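Local coordinates for hypothetical protein Ta0852 (Thermoplasma acidophilum, PDB 1YB2) that probably acts as an S-adenosylmethionine-dependent RNA methyltransferase, perhaps methylating an adenine of tRNA, at residues A[80-85]-A[230-235]; A[127-132]-A[136-141]. All blocks are in the same frame, centred on the assembly; numbering follows the deposited sequence.

Following the chain from the N terminus, strands 28-30 to 71-76 build most of a first sheet, which strand 272-274 completes at the far end of the chain; residues 80-85 come just after strand 71-76. In the second sheet, strand 137-141 turns back along helix 123-132, which precedes it, to make contact 2, a short closure with only three residues between its segments. Contact 1 closes much later, when strand 229-242 brings residues 230-235 up against 80-85, so contact 2 is nested inside its loop. Their centres lie 22 Å apart. Contact 2 packs a helix on the parallel part of the second sheet; contact 1 joins the segment following strand 71-76 to the second sheet's outermost strand within this chain.

Contact 1. Residues A[80-85]-A[230-235]; sequences PMYFGR and HHLETV
Leu232 and Tyr82 make the principal apolar contact, and they meet at about a right angle. The methyl CD1 of Leu232 comes to the edge of the tyrosine ring, in its plane, and sits 3.5 Å from Tyr82 OH and 4.0 Å from Tyr82 CE1. The long tyrosine suits this place because the backbones stay far apart, with 10.3 Å between the CA atoms of Tyr82 and Leu232. With chi1 at -54°, Tyr82 CG lies beside the backbone N and opposite the carbonyl carbon, which carries the phenol end across to the strand. Met81, present as selenomethionine, packs over one face of the ring. Its CG lies 3.7 Å above the plane of the Tyr82 ring, displaced toward the rim, while its SE makes a looser approach of 4.5 Å to Leu232 CD1. The flexible selenoether chain can thus serve both the ring and the leucine, and it also touches Phe264.

The backbone of the strand explains why two successive side chains face residues 80-85. Leu232 and Glu233 both stand opposite Phe264 of the antiparallel strand 258-267 in a classic beta bulge, and Leu232 has the nearly helical psi of -60° that belongs to its first position. Within this chain, this strand lies at the margin of the seven-stranded sheet of a class I methyltransferase fold, and Thr234 and Val235 extend the sheet antiparallel into the second subunit.

Between the two segments the charged groups stay apart. Arg85 NH1 and Glu233 OE1 are 5.3 Å apart, too far for a salt bridge, although their opposite charges probably attract. Arg241 of the second subunit forms a long, weak ion pair with Glu233 and also brings a like charge close to Arg85, whose NH2 is hydrogen-bonded to the carbonyl O of Asp33.

Contact 2. Residues A[127-132]-A[136-141]; sequences YILYAL and GTLTVV
Ile128 O accepts a 2.9 Å hydrogen bond from Leu132 N, a regular helical bond that sets these two side chains one turn apart, both directed at strand 137-141. Helix 123-132 and this strand are the last two elements of a beta-alpha-beta crossover that starts with strand 113-117, part of the Rossmann-like core of class I methyltransferases. The local axes run nearly antiparallel, at 164°, and pass 9.2 Å apart, a spacing filled by branched aliphatic side chains.

Leu138 projects from the strand with its two methyls divided between neighbours. CD1 meets Ile128 at both CD1 and CG2, each 4.1 Å away, so the beta-branch of the isoleucine is used as well as its tip. CD2 takes the other partner, reaching Leu129 CD2 at 4.0 Å. A chi1 of 168° puts Leu138 CG beside the carbonyl carbon, from where its two methyls reach Ile128 and Leu129, crossing each at about a right angle. Ile128 also touches Ile114 of strand 113-117 and Ile184 of strand 180-185, while Leu129 packs on Leu155 of helix 145-156. Asp186, predicted to bind S-adenosylmethionine, has its side chain about 10 Å from that of Ile128.

Toward Gly136 the contact passes from side chains to backbone. Gly136, with phi at 96°, adopts a conformation suited to glycine, and its lack of a side chain leaves room for Leu132 CD2. Thr137 turns away, and its OG1 is hydrogen-bonded to Asp113 OD1, whereas its carbonyl O lies 3.8 Å from Leu132 CD1.

Contact 1. Residues A[80-85]-A[230-235]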
loop_
_atom_site.group_PDB
_atom_site.type_symbol
_atom_site.label_atom_id
_atom_site.label_comp_id
_atom_site.label_asym_id
_atom_site.label_seq_id
_atom_site.Cartn_x
_atom_site.Cartn_y
_atom_site.Cartn_z
ATOM N N PRO A 80 0.350 10.815 2.877
ATOM C CA PRO A 80 -1.002 10.265 2.847
ATOM C C PRO A 80 -1.393 9.459 4.083
ATOM O O PRO A 80 -2.577 9.350 4.362
ATOM C CB PRO A 80 -1.004 9.368 1.595
ATOM C CG PRO A 80 0.388 9.072 1.336
ATOM C CD PRO A 80 1.160 10.284 1.763
HETATM N N MSE A 81 -0.417 8.933 4.834
HETATM C CA MSE A 81 -0.741 8.252 6.086
HETATM C C MSE A 81 -1.391 9.174 7.113
HETATM O O MSE A 81 -2.074 8.681 7.990
HETATM C CB MSE A 81 0.457 7.491 6.714
HETATM C CG MSE A 81 1.556 8.330 7.329
HETATM SE SE MSE A 81 2.816 7.166 8.433
HETATM C CE MSE A 81 2.050 5.432 8.028
ATOM N N TYR A 82 -1.195 10.491 6.983
ATOM C CA TYR A 82 -1.773 11.475 7.915
ATOM C C TYR A 82 -3.114 12.067 7.491
ATOM O O TYR A 82 -3.790 12.732 8.294
ATOM C CB TYR A 82 -0.790 12.621 8.167
ATOM C CG TYR A 82 0.577 12.176 8.622
ATOM C CD1 TYR A 82 0.727 11.239 9.647
ATOM C CD2 TYR A 82 1.729 12.688 8.024
ATOM C CE1 TYR A 82 2.018 10.812 10.074
ATOM C CE2 TYR A 82 2.994 12.283 8.434
ATOM C CZ TYR A 82 3.133 11.341 9.469
ATOM O OH TYR A 82 4.393 10.942 9.887
ATOM N N PHE A 83 -3.484 11.832 6.229
ATOM C CA PHE A 83 -4.639 12.487 5.615
ATOM C C PHE A 83 -5.903 12.299 6.439
ATOM O O PHE A 83 -6.564 13.263 6.769
ATOM C CB PHE A 83 -4.830 11.993 4.175
ATOM C CG PHE A 83 -5.985 12.637 3.442
ATOM C CD1 PHE A 83 -5.812 13.842 2.753
ATOM C CD2 PHE A 83 -7.231 12.031 3.421
ATOM C CE1 PHE A 83 -6.872 14.427 2.056
ATOM C CE2 PHE A 83 -8.305 12.610 2.727
ATOM C CZ PHE A 83 -8.117 13.808 2.044
ATOM N N GLY A 84 -6.216 11.065 6.802
ATOM C CA GLY A 84 -7.434 10.788 7.564
ATOM C C GLY A 84 -7.484 11.400 8.957
ATOM O O GLY A 84 -8.574 11.666 9.485
ATOM N N ARG A 85 -6.314 11.636 9.548
ATOM C CA ARG A 85 -6.213 12.226 10.895
ATOM C C ARG A 85 -6.369 13.744 10.890
ATOM O O ARG A 85 -6.805 14.327 11.883
ATOM C CB ARG A 85 -4.861 11.879 11.544
ATOM C CG ARG A 85 -4.568 10.378 11.727
ATOM C CD ARG A 85 -5.423 9.769 12.854
ATOM N NE ARG A 85 -4.619 9.147 13.915
ATOM C CZ ARG A 85 -4.572 9.591 15.175
ATOM N NH1 ARG A 85 -3.805 8.976 16.082
ATOM N NH2 ARG A 85 -5.290 10.660 15.530
ATOM N N HIS A 230 9.844 9.317 17.551
ATOM C CA HIS A 230 8.581 9.498 18.258
ATOM C C HIS A 230 7.574 8.471 17.727
ATOM O O HIS A 230 7.305 8.444 16.535
ATOM C CB HIS A 230 8.079 10.925 18.040
ATOM C CG HIS A 230 6.862 11.256 18.832
ATOM N ND1 HIS A 230 6.928 11.732 20.125
ATOM C CD2 HIS A 230 5.547 11.148 18.531
ATOM C CE1 HIS A 230 5.700 11.914 20.580
ATOM N NE2 HIS A 230 4.846 11.569 19.632
ATOM N N HIS A 231 7.053 7.618 18.614
ATOM C CA HIS A 231 6.032 6.613 18.271
ATOM C C HIS A 231 4.745 7.278 17.782
ATOM O O HIS A 231 4.230 8.193 18.433
ATOM C CB HIS A 231 5.759 5.714 19.484
ATOM C CG HIS A 231 4.697 4.676 19.271
ATOM N ND1 HIS A 231 4.707 3.791 18.212
ATOM C CD2 HIS A 231 3.632 4.328 20.037
ATOM C CE1 HIS A 231 3.676 2.970 18.314
ATOM N NE2 HIS A 231 3.005 3.279 19.411
ATOM N N LEU A 232 4.253 6.825 16.632
ATOM C CA LEU A 232 3.028 7.352 16.035
ATOM C C LEU A 232 1.907 6.390 16.368
ATOM O O LEU A 232 0.940 6.762 17.014
ATOM C CB LEU A 232 3.168 7.504 14.513
ATOM C CG LEU A 232 4.143 8.581 13.997
ATOM C CD1 LEU A 232 4.248 8.554 12.466
ATOM C CD2 LEU A 232 3.729 9.955 14.462
ATOM N N GLU A 233 2.059 5.144 15.930
ATOM C CA GLU A 233 1.089 4.118 16.224
ATOM C C GLU A 233 1.628 2.749 15.882
ATOM O O GLU A 233 2.567 2.608 15.072
ATOM C CB GLU A 233 -0.231 4.377 15.488
ATOM C CG GLU A 233 -0.256 4.085 14.021
ATOM C CD GLU A 233 -1.681 4.079 13.464
ATOM O OE1 GLU A 233 -2.654 4.157 14.257
ATOM O OE2 GLU A 233 -1.825 3.981 12.226
ATOM N N THR A 234 1.030 1.755 16.518
ATOM C CA THR A 234 1.314 0.352 16.266
ATOM C C THR A 234 -0.028 -0.317 16.065
ATOM O O THR A 234 -0.980 -0.102 16.861
ATOM C CB THR A 234 2.040 -0.320 17.447
ATOM O OG1 THR A 234 3.334 0.249 17.600
ATOM C CG2 THR A 234 2.207 -1.809 17.214
ATOM N N VAL A 235 -0.105 -1.109 15.001
ATOM C CA VAL A 235 -1.294 -1.873 14.680
ATOM C C VAL A 235 -1.019 -3.374 14.653
ATOM O O VAL A 235 0.072 -3.815 14.271
ATOM C CB VAL A 235 -1.916 -1.441 13.332
ATOM C CG1 VAL A 235 -2.345 0.053 13.395
ATOM C CG2 VAL A 235 -0.972 -1.701 12.157
#

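Contact 2. Residues A[127-132]-A[136-141]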
loop_
_atom_site.group_PDB
_atom_site.type_symbol
_atom_site.label_atom_id
_atom_site.label_comp_id
_atom_site.label_asym_id
_atom_site.label_seq_id
_atom_site.Cartn_x
_atom_site.Cartn_y
_atom_site.Cartn_z
ATOM N N TYR A 127 7.513 -4.176 -4.143
ATOM C CA TYR A 127 6.609 -3.043 -4.001
ATOM C C TYR A 127 7.316 -1.686 -3.992
ATOM O O TYR A 127 6.800 -0.716 -4.558
ATOM C CB TYR A 127 5.763 -3.166 -2.728
ATOM C CG TYR A 127 4.646 -4.147 -2.860
ATOM C CD1 TYR A 127 4.753 -5.416 -2.287
ATOM C CD2 TYR A 127 3.474 -3.816 -3.561
ATOM C CE1 TYR A 127 3.715 -6.336 -2.393
ATOM C CE2 TYR A 127 2.422 -4.747 -3.681
ATOM C CZ TYR A 127 2.562 -5.996 -3.093
ATOM O OH TYR A 127 1.548 -6.934 -3.174
ATOM N N ILE A 128 8.468 -1.615 -3.329
ATOM C CA ILE A 128 9.239 -0.369 -3.254
ATOM C C ILE A 128 9.693 0.036 -4.657
ATOM O O ILE A 128 9.486 1.182 -5.082
ATOM C CB ILE A 128 10.449 -0.509 -2.288
ATOM C CG1 ILE A 128 9.961 -0.649 -0.827
ATOM C CG2 ILE A 128 11.417 0.669 -2.428
ATOM C CD1 ILE A 128 11.039 -1.191 0.137
ATOM N N LEU A 129 10.291 -0.905 -5.389
ATOM C CA LEU A 129 10.791 -0.587 -6.732
ATOM C C LEU A 129 9.683 -0.201 -7.708
ATOM O O LEU A 129 9.869 0.687 -8.543
ATOM C CB LEU A 129 11.627 -1.729 -7.309
ATOM C CG LEU A 129 12.987 -2.025 -6.669
ATOM C CD1 LEU A 129 13.756 -3.042 -7.522
ATOM C CD2 LEU A 129 13.833 -0.778 -6.477
ATOM N N TYR A 130 8.530 -0.860 -7.598
ATOM C CA TYR A 130 7.388 -0.524 -8.446
ATOM C C TYR A 130 6.934 0.915 -8.184
ATOM O O TYR A 130 6.668 1.667 -9.119
ATOM C CB TYR A 130 6.242 -1.514 -8.211
ATOM C CG TYR A 130 5.198 -1.571 -9.321
ATOM C CD1 TYR A 130 5.466 -2.211 -10.529
ATOM C CD2 TYR A 130 3.932 -1.003 -9.142
ATOM C CE1 TYR A 130 4.491 -2.284 -11.537
ATOM C CE2 TYR A 130 2.954 -1.070 -10.142
ATOM C CZ TYR A 130 3.240 -1.711 -11.323
ATOM O OH TYR A 130 2.277 -1.769 -12.303
ATOM N N ALA A 131 6.863 1.291 -6.915
ATOM C CA ALA A 131 6.446 2.638 -6.507
ATOM C C ALA A 131 7.458 3.723 -6.898
ATOM O O ALA A 131 7.066 4.820 -7.332
ATOM C CB ALA A 131 6.161 2.672 -5.005
ATOM N N LEU A 132 8.751 3.415 -6.756
ATOM C CA LEU A 132 9.812 4.335 -7.138
ATOM C C LEU A 132 9.813 4.620 -8.630
ATOM O O LEU A 132 10.174 5.718 -9.038
ATOM C CB LEU A 132 11.190 3.815 -6.711
ATOM C CG LEU A 132 11.508 3.842 -5.216
ATOM C CD1 LEU A 132 12.907 3.214 -5.011
ATOM C CD2 LEU A 132 11.435 5.269 -4.607
ATOM N N GLY A 136 14.718 7.590 -7.671
ATOM C CA GLY A 136 15.089 7.388 -6.286
ATOM C C GLY A 136 15.848 6.082 -6.196
ATOM O O GLY A 136 16.198 5.496 -7.207
ATOM N N THR A 137 16.093 5.619 -4.978
ATOM C CA THR A 137 17.002 4.504 -4.760
ATOM C C THR A 137 16.510 3.640 -3.612
ATOM O O THR A 137 15.804 4.112 -2.708
ATOM C CB THR A 137 18.452 4.987 -4.409
ATOM O OG1 THR A 137 18.409 5.796 -3.227
ATOM C CG2 THR A 137 19.111 5.791 -5.557
ATOM N N LEU A 138 16.892 2.370 -3.656
ATOM C CA LEU A 138 16.652 1.442 -2.567
ATOM C C LEU A 138 17.995 0.888 -2.108
ATOM O O LEU A 138 18.818 0.443 -2.930
ATOM C CB LEU A 138 15.716 0.300 -3.007
ATOM C CG LEU A 138 15.582 -0.908 -2.081
ATOM C CD1 LEU A 138 14.963 -0.521 -0.713
ATOM C CD2 LEU A 138 14.722 -1.990 -2.755
ATOM N N THR A 139 18.205 0.938 -0.797
ATOM C CA THR A 139 19.359 0.340 -0.150
ATOM C C THR A 139 18.921 -0.783 0.772
ATOM O O THR A 139 18.126 -0.583 1.697
ATOM C CB THR A 139 20.193 1.410 0.603
ATOM O OG1 THR A 139 20.560 2.445 -0.328
ATOM C CG2 THR A 139 21.495 0.791 1.221
ATOM N N VAL A 140 19.444 -1.972 0.521
ATOM C CA VAL A 140 19.045 -3.164 1.267
ATOM C C VAL A 140 20.221 -3.627 2.111
ATOM O O VAL A 140 21.318 -3.876 1.589
ATOM C CB VAL A 140 18.596 -4.296 0.309
ATOM C CG1 VAL A 140 18.251 -5.563 1.081
ATOM C CG2 VAL A 140 17.404 -3.840 -0.532
ATOM N N VAL A 141 19.998 -3.696 3.420
ATOM C CA VAL A 141 20.978 -4.194 4.381
ATOM C C VAL A 141 20.460 -5.539 4.867
ATOM O O VAL A 141 19.374 -5.607 5.467
ATOM C CB VAL A 141 21.134 -3.230 5.604
ATOM C CG1 VAL A 141 22.193 -3.749 6.603
ATOM C CG2 VAL A 141 21.471 -1.821 5.152
#